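Local coordinates for RidA family protein (Mycobacterium tuberculosis, PDB 3I7T) that is of unknown function but belongs to the YjgF/YER057c/UK114 (RidA) family of homotrimers, whose relatives include enamine and imine deaminases, at residues 21-31 / 51-61; 63-71 / 86-94. All coordinates share one frame; numbering follows the deposited sequence.

Overall arrangement
Interactions 1 and 2 pack two of the helices of one chain, 41-58 and 79-90, on the same mixed sheet, with centres about 14 Å apart. Both are largely buried and border other subunits. Interaction 1 sets the end of helix 41-58 on the hairpin 22-31 through small aliphatic side chains, with arginines at its margins; interaction 2 sets the end of helix 79-90 beside strand 66-73 through aromatic rings, and its His86 is itself bonded across the subunit interface. The two contacts meet where Leu56 of interaction 1 touches Val66 and Leu63 of interaction 2, joining them into one apolar layer. Polar chemistry differs accordingly: arginine to helix-end carbonyls in the first, histidine to threonine in the second.

Interaction 1. Residues 21-31 / 51-61; sequences RAVRIGPLVVV and RIEIALGQAGA
Val31 and Leu56 form the tightest part of this contact: CG2 of Val31 presses on CD2 of Leu56 at 3.5 Å, closer than usual for two carbons, the side chains crossing at about a right angle. The same Leu56 CD2 meets CG1 of Val29 (3.8 Å), serving both valines. Val29 CG1, anti to its own N (chi1 -179°), reaches on to CB of Ala59. Beta-branched valines suit the strand, while Ala55 in the helix and Ala59 just after it let the segments approach closely: Ala22 CB lies 4.1 Å from Ala55 CB.

The margins are polar and more open, with Gly60 exposed and Arg21 and Arg24 partly so. Arg24, extended from CG to NE, carries NH1 past the apolar layer to Ala59 O (2.8 Å), almost in the guanidinium plane and on a carbonyl lone pair; a weaker bond goes to Gly60 O. At the other end Arg21 bends back so that NH2 lies near Arg51 O, although Thr34 receives its NH1.

Gly60, with positive phi, closes the helix in a Schellman motif, and Arg24 binds carbonyls at that terminus. A helix laid roughly antiparallel to strand 28-31, over the hairpin, is part of the alpha/beta fold of YjgF-like proteins.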
ATOM      1  N   ARG A  21      -1.878  13.920   8.107  1.00  6.33           N
ATOM      2  CA  ARG A  21      -3.057  13.480   7.381  1.00  6.08           C
ATOM      3  C   ARG A  21      -2.740  13.405   5.879  1.00  5.72           C
ATOM      4  O   ARG A  21      -3.124  12.448   5.203  1.00  5.63           O
ATOM      5  CB  ARG A  21      -4.222  14.441   7.646  1.00  6.27           C
ATOM      6  CG  ARG A  21      -4.875  14.278   9.014  1.00  7.64           C
ATOM      7  CD  ARG A  21      -5.747  13.031   9.041  1.00 11.97           C
ATOM      8  NE  ARG A  21      -6.611  12.991   7.871  1.00 14.06           N
ATOM      9  CZ  ARG A  21      -6.952  11.881   7.223  1.00 14.99           C
ATOM     10  NH1 ARG A  21      -6.505  10.701   7.635  1.00 13.62           N
ATOM     11  NH2 ARG A  21      -7.743  11.955   6.153  1.00 13.62           N
ATOM     12  N   ALA A  22      -2.043  14.424   5.364  1.00  5.98           N
ATOM     13  CA  ALA A  22      -1.632  14.452   3.963  1.00  5.25           C
ATOM     14  C   ALA A  22      -0.283  15.142   3.797  1.00  5.41           C
ATOM     15  O   ALA A  22       0.054  16.062   4.552  1.00  4.85           O
ATOM     16  CB  ALA A  22      -2.667  15.141   3.117  1.00  5.56           C
ATOM     17  N   VAL A  23       0.481  14.704   2.800  1.00  5.29           N
ATOM     18  CA  VAL A  23       1.721  15.379   2.447  1.00  5.47           C
ATOM     19  C   VAL A  23       1.745  15.580   0.945  1.00  5.78           C
ATOM     20  O   VAL A  23       1.362  14.678   0.199  1.00  5.71           O
ATOM     21  CB  VAL A  23       2.956  14.565   2.913  1.00  5.70           C
ATOM     22  CG1 VAL A  23       4.267  15.260   2.491  1.00  4.85           C
ATOM     23  CG2 VAL A  23       2.911  14.405   4.413  1.00  5.22           C
ATOM     24  N   ARG A  24       2.167  16.772   0.517  1.00  6.29           N
ATOM     25  CA  ARG A  24       2.348  17.113  -0.896  1.00  6.60           C
ATOM     26  C   ARG A  24       3.810  17.540  -1.168  1.00  6.91           C
ATOM     27  O   ARG A  24       4.350  18.363  -0.439  1.00  6.09           O
ATOM     28  CB  ARG A  24       1.378  18.245  -1.302  1.00  6.91           C
ATOM     29  CG  ARG A  24       1.687  18.868  -2.687  1.00  7.05           C
ATOM     30  CD  ARG A  24       0.695  19.967  -3.084  1.00 10.42           C
ATOM     31  NE  ARG A  24       0.780  20.306  -4.514  1.00 10.33           N
ATOM     32  CZ  ARG A  24      -0.238  20.784  -5.223  1.00  9.61           C
ATOM     33  NH1 ARG A  24      -1.422  20.984  -4.644  1.00  8.35           N
ATOM     34  NH2 ARG A  24      -0.085  21.051  -6.511  1.00  9.33           N
ATOM     35  N   ILE A  25       4.455  16.935  -2.167  1.00  7.15           N
ATOM     36  CA  ILE A  25       5.710  17.454  -2.737  1.00  8.46           C
ATOM     37  C   ILE A  25       5.634  17.265  -4.235  1.00  8.75           C
ATOM     38  O   ILE A  25       5.245  16.212  -4.702  1.00  9.10           O
ATOM     39  CB  ILE A  25       6.994  16.687  -2.315  1.00  8.55           C
ATOM     40  CG1 ILE A  25       6.742  15.759  -1.150  1.00  9.44           C
ATOM     41  CG2 ILE A  25       8.214  17.622  -2.176  1.00  9.18           C
ATOM     42  CD1 ILE A  25       6.352  14.389  -1.649  1.00 12.06           C
ATOM     43  N   GLY A  26       6.030  18.263  -5.005  1.00  9.34           N
ATOM     44  CA  GLY A  26       5.734  18.199  -6.422  1.00 10.28           C
ATOM     45  C   GLY A  26       4.244  17.989  -6.660  1.00 10.93           C
ATOM     46  O   GLY A  26       3.395  18.572  -5.982  1.00 10.25           O
ATOM     47  N   PRO A  27       3.901  17.137  -7.628  1.00 12.16           N
ATOM     48  CA  PRO A  27       2.485  17.030  -7.948  1.00 12.92           C
ATOM     49  C   PRO A  27       1.847  15.913  -7.127  1.00 13.19           C
ATOM     50  O   PRO A  27       0.619  15.750  -7.138  1.00 14.08           O
ATOM     51  CB  PRO A  27       2.503  16.657  -9.433  1.00 13.18           C
ATOM     52  CG  PRO A  27       3.833  15.877  -9.611  1.00 12.88           C
ATOM     53  CD  PRO A  27       4.705  16.159  -8.383  1.00 12.58           C
ATOM     54  N   LEU A  28       2.683  15.166  -6.414  1.00 12.85           N
ATOM     55  CA  LEU A  28       2.216  14.096  -5.534  1.00 11.94           C
ATOM     56  C   LEU A  28       1.567  14.594  -4.244  1.00 10.52           C
ATOM     57  O   LEU A  28       2.131  15.440  -3.547  1.00 10.13           O
ATOM     58  CB  LEU A  28       3.395  13.209  -5.151  1.00 12.66           C
ATOM     59  CG  LEU A  28       3.013  11.942  -4.397  1.00 14.77           C
ATOM     60  CD1 LEU A  28       2.056  11.108  -5.269  1.00 16.46           C
ATOM     61  CD2 LEU A  28       4.261  11.129  -4.002  1.00 16.37           C
ATOM     62  N   VAL A  29       0.394  14.041  -3.933  1.00  9.19           N
ATOM     63  CA  VAL A  29      -0.222  14.164  -2.603  1.00  7.44           C
ATOM     64  C   VAL A  29      -0.549  12.756  -2.095  1.00  6.99           C
ATOM     65  O   VAL A  29      -1.280  12.000  -2.758  1.00  6.72           O
ATOM     66  CB  VAL A  29      -1.490  15.021  -2.634  1.00  7.92           C
ATOM     67  CG1 VAL A  29      -2.085  15.148  -1.252  1.00  5.95           C
ATOM     68  CG2 VAL A  29      -1.174  16.418  -3.197  1.00  8.34           C
ATOM     69  N   VAL A  30       0.023  12.385  -0.951  1.00  5.36           N
ATOM     70  CA  VAL A  30      -0.376  11.141  -0.284  1.00  4.08           C
ATOM     71  C   VAL A  30      -1.223  11.410   0.958  1.00  4.32           C
ATOM     72  O   VAL A  30      -0.996  12.372   1.687  1.00  4.14           O
ATOM     73  CB  VAL A  30       0.842  10.255   0.077  1.00  4.11           C
ATOM     74  CG1 VAL A  30       1.553   9.844  -1.189  1.00  2.41           C
ATOM     75  CG2 VAL A  30       1.781  10.987   1.003  1.00  3.27           C
ATOM     76  N   VAL A  31      -2.218  10.561   1.171  1.00  4.31           N
ATOM     77  CA  VAL A  31      -3.132  10.689   2.282  1.00  4.97           C
ATOM     78  C   VAL A  31      -3.016   9.455   3.189  1.00  5.11           C
ATOM     79  O   VAL A  31      -2.952   8.302   2.716  1.00  4.78           O
ATOM     80  CB  VAL A  31      -4.582  10.906   1.768  1.00  5.45           C
ATOM     81  CG1 VAL A  31      -5.566  11.196   2.925  1.00  4.94           C
ATOM     82  CG2 VAL A  31      -4.607  12.068   0.770  1.00  5.62           C
ATOM     83  N   ARG A  51     -13.269  12.899   4.907  1.00  4.90           N
ATOM     84  CA  ARG A  51     -12.024  13.322   5.528  1.00  5.08           C
ATOM     85  C   ARG A  51     -10.851  13.300   4.541  1.00  5.18           C
ATOM     86  O   ARG A  51      -9.983  14.176   4.565  1.00  5.89           O
ATOM     87  CB  ARG A  51     -11.722  12.459   6.753  1.00  4.93           C
ATOM     88  CG  ARG A  51     -12.743  12.615   7.873  1.00  5.50           C
ATOM     89  CD  ARG A  51     -12.672  11.451   8.878  1.00  5.77           C
ATOM     90  NE  ARG A  51     -13.829  11.532   9.780  1.00  8.81           N
ATOM     91  CZ  ARG A  51     -13.881  12.317  10.856  1.00  8.30           C
ATOM     92  NH1 ARG A  51     -12.830  13.052  11.197  1.00  8.47           N
ATOM     93  NH2 ARG A  51     -14.971  12.348  11.604  1.00  7.42           N
ATOM     94  N   ILE A  52     -10.816  12.295   3.679  1.00  5.04           N
ATOM     95  CA  ILE A  52      -9.835  12.299   2.590  1.00  5.27           C
ATOM     96  C   ILE A  52      -9.940  13.559   1.725  1.00  5.34           C
ATOM     97  O   ILE A  52      -8.927  14.200   1.434  1.00  5.44           O
ATOM     98  CB  ILE A  52      -9.958  11.028   1.756  1.00  4.91           C
ATOM     99  CG1 ILE A  52      -9.471   9.863   2.613  1.00  5.02           C
ATOM    100  CG2 ILE A  52      -9.140  11.134   0.453  1.00  5.04           C
ATOM    101  CD1 ILE A  52      -9.743   8.501   2.054  1.00  5.54           C
ATOM    102  N   GLU A  53     -11.162  13.912   1.326  1.00  5.63           N
ATOM    103  CA  GLU A  53     -11.400  15.138   0.574  1.00  6.34           C
ATOM    104  C   GLU A  53     -10.901  16.373   1.329  1.00  6.25           C
ATOM    105  O   GLU A  53     -10.225  17.217   0.755  1.00  7.09           O
ATOM    106  CB  GLU A  53     -12.890  15.292   0.255  1.00  6.62           C
ATOM    107  CG  GLU A  53     -13.176  16.438  -0.708  1.00  9.50           C
ATOM    108  CD  GLU A  53     -14.602  16.430  -1.275  1.00 14.08           C
ATOM    109  OE1 GLU A  53     -15.560  16.176  -0.518  1.00 16.03           O
ATOM    110  OE2 GLU A  53     -14.765  16.721  -2.477  1.00 15.10           O
ATOM    111  N   ILE A  54     -11.232  16.468   2.616  1.00  5.75           N
ATOM    112  CA  ILE A  54     -10.820  17.606   3.430  1.00  6.06           C
ATOM    113  C   ILE A  54      -9.293  17.710   3.468  1.00  5.79           C
ATOM    114  O   ILE A  54      -8.719  18.807   3.319  1.00  6.30           O
ATOM    115  CB  ILE A  54     -11.368  17.490   4.869  1.00  5.97           C
ATOM    116  CG1 ILE A  54     -12.898  17.582   4.872  1.00  5.80           C
ATOM    117  CG2 ILE A  54     -10.763  18.571   5.777  1.00  7.00           C
ATOM    118  CD1 ILE A  54     -13.504  17.347   6.263  1.00  4.90           C
ATOM    119  N   ALA A  55      -8.624  16.578   3.651  1.00  5.22           N
ATOM    120  CA  ALA A  55      -7.169  16.575   3.721  1.00  5.02           C
ATOM    121  C   ALA A  55      -6.590  16.960   2.365  1.00  4.63           C
ATOM    122  O   ALA A  55      -5.722  17.832   2.268  1.00  4.93           O
ATOM    123  CB  ALA A  55      -6.647  15.220   4.184  1.00  4.48           C
ATOM    124  N   LEU A  56      -7.109  16.339   1.314  1.00  4.27           N
ATOM    125  CA  LEU A  56      -6.727  16.698  -0.047  1.00  4.51           C
ATOM    126  C   LEU A  56      -6.856  18.193  -0.333  1.00  4.64           C
ATOM    127  O   LEU A  56      -5.930  18.816  -0.872  1.00  5.14           O
ATOM    128  CB  LEU A  56      -7.567  15.898  -1.059  1.00  4.40           C
ATOM    129  CG  LEU A  56      -7.208  14.416  -1.156  1.00  2.93           C
ATOM    130  CD1 LEU A  56      -8.160  13.662  -2.099  1.00  3.84           C
ATOM    131  CD2 LEU A  56      -5.754  14.288  -1.621  1.00  3.61           C
ATOM    132  N   GLY A  57      -8.008  18.765   0.013  1.00  5.41           N
ATOM    133  CA  GLY A  57      -8.297  20.167  -0.294  1.00  5.24           C
ATOM    134  C   GLY A  57      -7.322  21.081   0.416  1.00  6.21           C
ATOM    135  O   GLY A  57      -6.875  22.096  -0.131  1.00  5.32           O
ATOM    136  N   GLN A  58      -6.965  20.722   1.639  1.00  6.85           N
ATOM    137  CA  GLN A  58      -5.939  21.476   2.342  1.00  8.36           C
ATOM    138  C   GLN A  58      -4.525  21.332   1.761  1.00  8.51           C
ATOM    139  O   GLN A  58      -3.646  22.151   2.040  1.00  8.89           O
ATOM    140  CB  GLN A  58      -5.974  21.144   3.824  1.00  9.09           C
ATOM    141  CG  GLN A  58      -7.227  21.691   4.496  1.00 11.79           C
ATOM    142  CD  GLN A  58      -7.272  21.355   5.958  1.00 14.94           C
ATOM    143  OE1 GLN A  58      -7.847  20.343   6.355  1.00 17.57           O
ATOM    144  NE2 GLN A  58      -6.641  22.184   6.772  1.00 16.07           N
ATOM    145  N   ALA A  59      -4.331  20.318   0.928  1.00  8.56           N
ATOM    146  CA  ALA A  59      -3.092  20.129   0.176  1.00  8.05           C
ATOM    147  C   ALA A  59      -3.234  20.577  -1.291  1.00  7.81           C
ATOM    148  O   ALA A  59      -2.417  20.213  -2.140  1.00  8.13           O
ATOM    149  CB  ALA A  59      -2.629  18.665   0.258  1.00  7.79           C
ATOM    150  N   GLY A  60      -4.262  21.368  -1.597  1.00  7.49           N
ATOM    151  CA  GLY A  60      -4.436  21.857  -2.961  1.00  6.34           C
ATOM    152  C   GLY A  60      -4.842  20.797  -3.983  1.00  6.57           C
ATOM    153  O   GLY A  60      -4.563  20.938  -5.174  1.00  6.54           O
ATOM    154  N   ALA A  61      -5.489  19.731  -3.530  1.00  5.73           N
ATOM    155  CA  ALA A  61      -5.934  18.664  -4.426  1.00  5.43           C
ATOM    156  C   ALA A  61      -7.418  18.388  -4.239  1.00  5.09           C
ATOM    157  O   ALA A  61      -8.011  18.790  -3.229  1.00  4.80           O
ATOM    158  CB  ALA A  61      -5.137  17.391  -4.175  1.00  4.67           C
TER

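Interaction 2. Residues 63-71 / 86-94; sequences LADVVRTRI and HAQAFGKIR
Thr69 comes to the edge of the His86 imidazole, while Phe90 CD2 lies over the centre of one face of that ring, 3.6 Å above its plane. At the edge, Thr69 OG1 and His86 NE2 form a hydrogen bond of 2.8 Å in which either atom could be the donor, although the hydroxyl's position is less certain. The CG of His86 is anti to its backbone N (chi1 -173°), which sends the ring from the helix toward the strand. Ile71 CD1 adds an apolar neighbour at CD2 of His86.

Around the phenyl ring, Leu63 O and Ile93 CB lie at the edge. Leu63 CD2 approaches CZ of Phe90 obliquely at 3.6 Å, and Val66 CB meets CE1 of Phe90 at 3.9 Å; both side chains cross the phenylalanine at about a right angle. The Thr69 and Phe90 side chains come from opposite directions, CG2 of Thr69 meeting CE2 of Phe90 on the same side of the ring as Val66, with Leu63 on the other. One threonine therefore serves both rings. Ile93 fills the far end: its CG2 lies 3.7 Å from Leu63 O and its CD1 reaches Ala64 N, a branched side chain suited to covering the short 3-10 turn.

The contact belongs to the beta-alpha-beta unit 66-73, 79-90, 99-101. Val17 O of the third subunit is hydrogen-bonded to His86 ND1, tying this otherwise apolar packing to the trimer interface. If the Thr69 bond holds, the imidazole is gripped through both nitrogens, by Thr69 on strand 66-73 of its own chain and by a neighbouring chain, which would fix its rotation.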
ATOM      1  N   LEU A  63     -10.733  15.240  -5.167  1.00  4.59           N
ATOM      2  CA  LEU A  63     -10.951  13.826  -5.488  1.00  4.73           C
ATOM      3  C   LEU A  63     -10.584  13.474  -6.930  1.00  4.45           C
ATOM      4  O   LEU A  63     -10.141  12.360  -7.203  1.00  4.52           O
ATOM      5  CB  LEU A  63     -12.399  13.431  -5.211  1.00  4.86           C
ATOM      6  CG  LEU A  63     -12.713  13.470  -3.719  1.00  6.03           C
ATOM      7  CD1 LEU A  63     -14.217  13.331  -3.485  1.00  7.23           C
ATOM      8  CD2 LEU A  63     -11.939  12.358  -3.013  1.00  6.37           C
ATOM      9  N   ALA A  64     -10.802  14.406  -7.856  1.00  4.10           N
ATOM     10  CA  ALA A  64     -10.466  14.194  -9.274  1.00  3.74           C
ATOM     11  C   ALA A  64      -8.965  13.975  -9.506  1.00  3.69           C
ATOM     12  O   ALA A  64      -8.548  13.586 -10.604  1.00  3.50           O
ATOM     13  CB  ALA A  64     -10.956  15.364 -10.104  1.00  3.48           C
ATOM     14  N   ASP A  65      -8.148  14.240  -8.493  1.00  3.81           N
ATOM     15  CA  ASP A  65      -6.700  14.029  -8.631  1.00  4.14           C
ATOM     16  C   ASP A  65      -6.258  12.641  -8.147  1.00  4.53           C
ATOM     17  O   ASP A  65      -5.121  12.212  -8.397  1.00  4.54           O
ATOM     18  CB  ASP A  65      -5.900  15.101  -7.882  1.00  3.35           C
ATOM     19  CG  ASP A  65      -6.077  16.472  -8.458  1.00  4.59           C
ATOM     20  OD1 ASP A  65      -6.003  16.616  -9.690  1.00  4.56           O
ATOM     21  OD2 ASP A  65      -6.275  17.414  -7.665  1.00  4.15           O
ATOM     22  N   VAL A  66      -7.154  11.963  -7.437  1.00  4.31           N
ATOM     23  CA  VAL A  66      -6.858  10.663  -6.834  1.00  3.88           C
ATOM     24  C   VAL A  66      -6.628   9.573  -7.909  1.00  3.85           C
ATOM     25  O   VAL A  66      -7.463   9.379  -8.800  1.00  3.59           O
ATOM     26  CB  VAL A  66      -7.993  10.262  -5.858  1.00  3.54           C
ATOM     27  CG1 VAL A  66      -7.849   8.794  -5.418  1.00  3.81           C
ATOM     28  CG2 VAL A  66      -8.023  11.227  -4.670  1.00  4.37           C
ATOM     29  N   VAL A  67      -5.482   8.902  -7.852  1.00  3.60           N
ATOM     30  CA  VAL A  67      -5.158   7.880  -8.843  1.00  3.94           C
ATOM     31  C   VAL A  67      -5.270   6.495  -8.228  1.00  4.41           C
ATOM     32  O   VAL A  67      -5.429   5.498  -8.946  1.00  4.50           O
ATOM     33  CB  VAL A  67      -3.733   8.049  -9.450  1.00  3.66           C
ATOM     34  CG1 VAL A  67      -3.630   9.357 -10.288  1.00  3.43           C
ATOM     35  CG2 VAL A  67      -2.660   8.002  -8.360  1.00  3.82           C
ATOM     36  N   ARG A  68      -5.167   6.437  -6.903  1.00  5.01           N
ATOM     37  CA  ARG A  68      -5.286   5.170  -6.183  1.00  5.44           C
ATOM     38  C   ARG A  68      -5.981   5.311  -4.833  1.00  5.74           C
ATOM     39  O   ARG A  68      -5.692   6.238  -4.065  1.00  5.58           O
ATOM     40  CB  ARG A  68      -3.912   4.507  -5.968  1.00  5.89           C
ATOM     41  CG  ARG A  68      -4.028   3.209  -5.129  1.00  6.69           C
ATOM     42  CD  ARG A  68      -2.688   2.607  -4.654  1.00  6.72           C
ATOM     43  NE  ARG A  68      -1.741   2.253  -5.715  1.00  7.08           N
ATOM     44  CZ  ARG A  68      -1.736   1.093  -6.378  1.00  9.07           C
ATOM     45  NH1 ARG A  68      -2.665   0.165  -6.148  1.00 10.38           N
ATOM     46  NH2 ARG A  68      -0.814   0.863  -7.304  1.00  9.57           N
ATOM     47  N   THR A  69      -6.898   4.390  -4.546  1.00  5.88           N
ATOM     48  CA  THR A  69      -7.384   4.194  -3.179  1.00  6.00           C
ATOM     49  C   THR A  69      -7.046   2.773  -2.736  1.00  6.53           C
ATOM     50  O   THR A  69      -6.800   1.887  -3.564  1.00  6.14           O
ATOM     51  CB  THR A  69      -8.900   4.420  -3.040  1.00  6.34           C
ATOM     52  OG1 THR A  69      -9.589   3.565  -3.962  1.00  4.23           O
ATOM     53  CG2 THR A  69      -9.284   5.870  -3.321  1.00  5.66           C
ATOM     54  N   ARG A  70      -7.020   2.555  -1.424  1.00  6.32           N
ATOM     55  CA  ARG A  70      -6.802   1.217  -0.889  1.00  6.73           C
ATOM     56  C   ARG A  70      -7.712   1.130   0.300  1.00  5.96           C
ATOM     57  O   ARG A  70      -7.706   2.034   1.144  1.00  5.45           O
ATOM     58  CB  ARG A  70      -5.345   1.022  -0.472  1.00  6.75           C
ATOM     59  CG  ARG A  70      -5.033  -0.371   0.073  1.00  8.84           C
ATOM     60  CD  ARG A  70      -3.514  -0.573   0.294  1.00 10.37           C
ATOM     61  NE  ARG A  70      -2.794  -0.637  -0.980  1.00 11.25           N
ATOM     62  CZ  ARG A  70      -2.037   0.340  -1.473  1.00 10.60           C
ATOM     63  NH1 ARG A  70      -1.440   0.179  -2.639  1.00 12.06           N
ATOM     64  NH2 ARG A  70      -1.862   1.468  -0.803  1.00 12.59           N
ATOM     65  N   ILE A  71      -8.511   0.062   0.341  1.00  5.14           N
ATOM     66  CA  ILE A  71      -9.569  -0.089   1.326  1.00  5.23           C
ATOM     67  C   ILE A  71      -9.356  -1.335   2.181  1.00  5.71           C
ATOM     68  O   ILE A  71      -9.290  -2.442   1.659  1.00  5.54           O
ATOM     69  CB  ILE A  71     -10.950  -0.196   0.624  1.00  4.97           C
ATOM     70  CG1 ILE A  71     -11.185   1.005  -0.303  1.00  4.25           C
ATOM     71  CG2 ILE A  71     -12.085  -0.344   1.657  1.00  6.09           C
ATOM     72  CD1 ILE A  71     -12.396   0.855  -1.174  1.00  4.23           C
ATOM     73  N   HIS A  86     -17.937   4.234  -2.565  1.00  5.80           N
ATOM     74  CA  HIS A  86     -16.728   4.531  -3.327  1.00  6.14           C
ATOM     75  C   HIS A  86     -17.140   4.922  -4.747  1.00  7.05           C
ATOM     76  O   HIS A  86     -16.569   5.845  -5.355  1.00  6.74           O
ATOM     77  CB  HIS A  86     -15.809   3.287  -3.337  1.00  5.85           C
ATOM     78  CG  HIS A  86     -14.454   3.523  -3.942  1.00  4.93           C
ATOM     79  ND1 HIS A  86     -14.220   3.447  -5.302  1.00  4.57           N
ATOM     80  CD2 HIS A  86     -13.259   3.814  -3.372  1.00  3.89           C
ATOM     81  CE1 HIS A  86     -12.943   3.688  -5.543  1.00  5.08           C
ATOM     82  NE2 HIS A  86     -12.339   3.925  -4.388  1.00  5.86           N
ATOM     83  N   ALA A  87     -18.165   4.234  -5.252  1.00  7.83           N
ATOM     84  CA  ALA A  87     -18.678   4.444  -6.603  1.00  9.00           C
ATOM     85  C   ALA A  87     -19.360   5.800  -6.732  1.00  9.94           C
ATOM     86  O   ALA A  87     -19.177   6.491  -7.730  1.00 10.06           O
ATOM     87  CB  ALA A  87     -19.636   3.333  -6.993  1.00  8.47           C
ATOM     88  N   GLN A  88     -20.147   6.174  -5.725  1.00 11.05           N
ATOM     89  CA  GLN A  88     -20.784   7.485  -5.715  1.00 12.50           C
ATOM     90  C   GLN A  88     -19.721   8.592  -5.673  1.00 12.40           C
ATOM     91  O   GLN A  88     -19.899   9.653  -6.267  1.00 12.22           O
ATOM     92  CB  GLN A  88     -21.798   7.602  -4.561  1.00 12.90           C
ATOM     93  CG  GLN A  88     -22.990   8.561  -4.831  1.00 16.52           C
ATOM     94  CD  GLN A  88     -24.151   7.928  -5.629  1.00 20.51           C
ATOM     95  OE1 GLN A  88     -23.947   7.045  -6.471  1.00 22.98           O
ATOM     96  NE2 GLN A  88     -25.374   8.396  -5.369  1.00 22.61           N
ATOM     97  N   ALA A  89     -18.598   8.330  -5.004  1.00 12.41           N
ATOM     98  CA  ALA A  89     -17.501   9.296  -4.958  1.00 12.64           C
ATOM     99  C   ALA A  89     -16.638   9.261  -6.237  1.00 13.03           C
ATOM    100  O   ALA A  89     -16.191  10.304  -6.725  1.00 13.25           O
ATOM    101  CB  ALA A  89     -16.638   9.072  -3.705  1.00 12.42           C
ATOM    102  N   PHE A  90     -16.426   8.075  -6.804  1.00 12.85           N
ATOM    103  CA  PHE A  90     -15.421   7.937  -7.864  1.00 12.72           C
ATOM    104  C   PHE A  90     -15.894   7.327  -9.186  1.00 13.01           C
ATOM    105  O   PHE A  90     -15.078   6.856  -9.970  1.00 13.40           O
ATOM    106  CB  PHE A  90     -14.237   7.114  -7.360  1.00 12.16           C
ATOM    107  CG  PHE A  90     -13.414   7.790  -6.295  1.00 11.44           C
ATOM    108  CD1 PHE A  90     -12.579   8.859  -6.608  1.00  9.60           C
ATOM    109  CD2 PHE A  90     -13.438   7.316  -4.988  1.00  9.13           C
ATOM    110  CE1 PHE A  90     -11.787   9.463  -5.634  1.00 10.52           C
ATOM    111  CE2 PHE A  90     -12.658   7.902  -4.008  1.00 11.54           C
ATOM    112  CZ  PHE A  90     -11.820   8.988  -4.332  1.00 11.70           C
ATOM    113  N   GLY A  91     -17.197   7.342  -9.439  1.00 13.30           N
ATOM    114  CA  GLY A  91     -17.741   6.765 -10.656  1.00 12.86           C
ATOM    115  C   GLY A  91     -17.158   7.334 -11.937  1.00 12.35           C
ATOM    116  O   GLY A  91     -16.938   6.595 -12.902  1.00 12.60           O
ATOM    117  N   LYS A  92     -16.914   8.641 -11.962  1.00 11.62           N
ATOM    118  CA  LYS A  92     -16.311   9.265 -13.150  1.00 11.16           C
ATOM    119  C   LYS A  92     -14.786   9.186 -13.094  1.00 10.07           C
ATOM    120  O   LYS A  92     -14.127   8.846 -14.079  1.00 10.38           O
ATOM    121  CB  LYS A  92     -16.731  10.728 -13.256  1.00 11.60           C
ATOM    122  CG  LYS A  92     -18.191  10.983 -12.918  1.00 14.26           C
ATOM    123  CD  LYS A  92     -18.438  12.434 -12.465  1.00 16.40           C
ATOM    124  CE  LYS A  92     -17.827  12.724 -11.080  1.00 17.48           C
ATOM    125  NZ  LYS A  92     -16.372  13.024 -11.129  1.00 17.31           N
ATOM    126  N   ILE A  93     -14.240   9.494 -11.926  1.00  8.02           N
ATOM    127  CA  ILE A  93     -12.798   9.573 -11.718  1.00  6.86           C
ATOM    128  C   ILE A  93     -12.095   8.215 -11.872  1.00  6.21           C
ATOM    129  O   ILE A  93     -11.111   8.081 -12.627  1.00  6.56           O
ATOM    130  CB  ILE A  93     -12.514  10.194 -10.340  1.00  6.45           C
ATOM    131  CG1 ILE A  93     -13.146  11.600 -10.275  1.00  6.48           C
ATOM    132  CG2 ILE A  93     -11.019  10.199 -10.057  1.00  6.08           C
ATOM    133  CD1 ILE A  93     -13.631  12.040  -8.864  1.00  4.79           C
ATOM    134  N   ARG A  94     -12.592   7.237 -11.159  1.00  5.65           N
ATOM    135  CA  ARG A  94     -12.167   5.867 -11.298  1.00  5.09           C
ATOM    136  C   ARG A  94     -10.669   5.662 -11.052  1.00  5.29           C
ATOM    137  O   ARG A  94      -9.969   5.240 -11.931  1.00  5.45           O
ATOM    138  CB  ARG A  94     -12.522   5.354 -12.661  1.00  5.19           C
ATOM    139  CG  ARG A  94     -13.784   4.798 -12.723  1.00  5.81           C
ATOM    140  CD  ARG A  94     -14.366   5.053 -13.990  1.00  4.62           C
TER